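Local coordinates for protein copper-transporting ATPase PAA2, chloroplastic (Arabidopsis thaliana, PDB 5LBK) that uses ATP hydrolysis to move copper across the chloroplast thylakoid membrane, this chain being its nucleotide-binding N-domain, at residues W80-D83 and K87-D90. Numbering follows the deposited sequence.
Sequences WVSD and KKND
The flat group that Lys88 meets directly is the Ser82 carbonyl: Lys88 NZ lies above its plane, 35° out of it, so the hydrogen bond does not follow a lone pair. Lys88 NZ is 3.1 Å from Ser82 O, and the C=O...N angle is 134°. Water 1 donates to the same oxygen, Ser82 O, at 2.8 Å and also to Lys87 O, giving Ser82 O two donors. The Asp83 carboxylate is reached indirectly: its OD1 stands 4.7 Å from Lys88 NZ, and water 3 links these opposite charges, donating to OD1, accepting from NZ and bonding Ser82 OG.

A bend at chi2 (-65°) turns the Lys88 chain back to the helix, its CD passing 4.4 Å from Ser82 OG. NZ is also hydrogen-bonded to Phe85 O and water 4; with four acceptors for three N-H bonds, at least one must be shared. Water 2 joins Ser82 OG to Asn89 N, and Asn89 OD1 accepts from Ile128 N, tying the loop to strand 127-134.

With just 99 Å² buried, the contact is a hydrated surface one: a lysine ammonium gathers the carbonyls of Ser82 and Phe85 at the C-terminal end of helix 78-84, before helix 91-102 of the nucleotide-binding N-domain.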
loop_
_atom_site.group_PDB
_atom_site.type_symbol
_atom_site.label_atom_id
_atom_site.label_comp_id
_atom_site.label_asym_id
_atom_site.label_seq_id
_atom_site.Cartn_x
_atom_site.Cartn_y
_atom_site.Cartn_z
ATOM N N TRP A 80 -11.074 -1.622 3.606
ATOM C CA TRP A 80 -11.118 -2.516 2.454
ATOM C C TRP A 80 -9.863 -3.364 2.373
ATOM O O TRP A 80 -9.950 -4.578 2.137
ATOM C CB TRP A 80 -11.321 -1.698 1.181
ATOM C CG TRP A 80 -11.437 -2.538 -0.061
ATOM C CD1 TRP A 80 -12.573 -3.082 -0.575
ATOM C CD2 TRP A 80 -10.377 -2.881 -0.974
ATOM N NE1 TRP A 80 -12.287 -3.751 -1.750
ATOM C CE2 TRP A 80 -10.944 -3.648 -2.006
ATOM C CE3 TRP A 80 -8.985 -2.601 -1.018
ATOM C CZ2 TRP A 80 -10.181 -4.171 -3.058
ATOM C CZ3 TRP A 80 -8.241 -3.135 -2.062
ATOM C CH2 TRP A 80 -8.838 -3.879 -3.066
ATOM N N VAL A 81 -8.675 -2.759 2.628
ATOM C CA VAL A 81 -7.435 -3.535 2.657
ATOM C C VAL A 81 -7.508 -4.549 3.776
ATOM O O VAL A 81 -7.190 -5.733 3.595
ATOM C CB VAL A 81 -6.217 -2.604 2.801
ATOM C CG1 VAL A 81 -4.951 -3.380 3.036
ATOM C CG2 VAL A 81 -6.043 -1.773 1.514
ATOM N N SER A 82 -7.919 -4.095 4.964
ATOM C CA SER A 82 -7.963 -4.996 6.098
ATOM C C SER A 82 -8.899 -6.156 5.824
ATOM O O SER A 82 -8.608 -7.312 6.179
ATOM C CB SER A 82 -8.397 -4.208 7.325
ATOM O OG SER A 82 -8.555 -5.048 8.424
ATOM N N ASP A 83 -10.020 -5.877 5.161
ATOM C CA ASP A 83 -11.037 -6.903 4.931
ATOM C C ASP A 83 -10.613 -7.926 3.887
ATOM O O ASP A 83 -11.227 -8.983 3.784
ATOM C CB ASP A 83 -12.366 -6.262 4.459
ATOM C CG ASP A 83 -13.168 -5.632 5.602
ATOM O OD1 ASP A 83 -12.872 -5.922 6.798
ATOM O OD2 ASP A 83 -14.085 -4.824 5.306
ATOM N N LYS A 87 -5.876 -12.848 7.822
ATOM C CA LYS A 87 -4.968 -12.440 8.885
ATOM C C LYS A 87 -5.233 -10.981 9.223
ATOM O O LYS A 87 -5.178 -10.131 8.335
ATOM C CB LYS A 87 -3.522 -12.622 8.434
ATOM C CG LYS A 87 -2.464 -12.161 9.442
ATOM C CD LYS A 87 -2.351 -13.113 10.609
ATOM C CE LYS A 87 -1.317 -12.645 11.600
ATOM N NZ LYS A 87 -1.207 -13.637 12.695
ATOM N N LYS A 88 -5.472 -10.684 10.514
ATOM C CA LYS A 88 -5.761 -9.337 10.996
ATOM C C LYS A 88 -4.614 -8.862 11.878
ATOM O O LYS A 88 -3.974 -9.660 12.567
ATOM C CB LYS A 88 -7.072 -9.286 11.820
ATOM C CG LYS A 88 -8.276 -9.938 11.175
ATOM C CD LYS A 88 -8.727 -9.236 9.907
ATOM C CE LYS A 88 -9.820 -10.005 9.253
ATOM N NZ LYS A 88 -10.071 -9.492 7.876
ATOM N N ASN A 89 -4.377 -7.560 11.887
ATOM C CA ASN A 89 -3.312 -7.010 12.703
ATOM C C ASN A 89 -3.690 -6.846 14.175
ATOM O O ASN A 89 -4.824 -6.509 14.516
ATOM C CB ASN A 89 -2.865 -5.660 12.138
ATOM C CG ASN A 89 -2.342 -5.767 10.719
ATOM O OD1 ASN A 89 -3.105 -5.996 9.779
ATOM N ND2 ASN A 89 -1.036 -5.600 10.555
ATOM N N ASP A 90 -2.702 -7.079 15.030
ATOM C CA ASP A 90 -2.811 -6.926 16.443
ATOM C C ASP A 90 -3.309 -5.514 16.676
ATOM O O ASP A 90 -2.968 -4.590 15.965
ATOM C CB ASP A 90 -1.454 -6.927 17.147
ATOM C CG ASP A 90 -0.684 -8.174 16.981
ATOM O OD1 ASP A 90 -0.804 -8.856 15.964
ATOM O OD2 ASP A 90 0.089 -8.487 17.898
HETATM O O HOH W 1 -6.106 -7.803 7.245
HETATM O O HOH W 2 -5.881 -6.106 9.510
HETATM O O HOH W 3 -10.873 -6.864 8.566
HETATM O O HOH W 4 -12.485 -10.660 6.486
#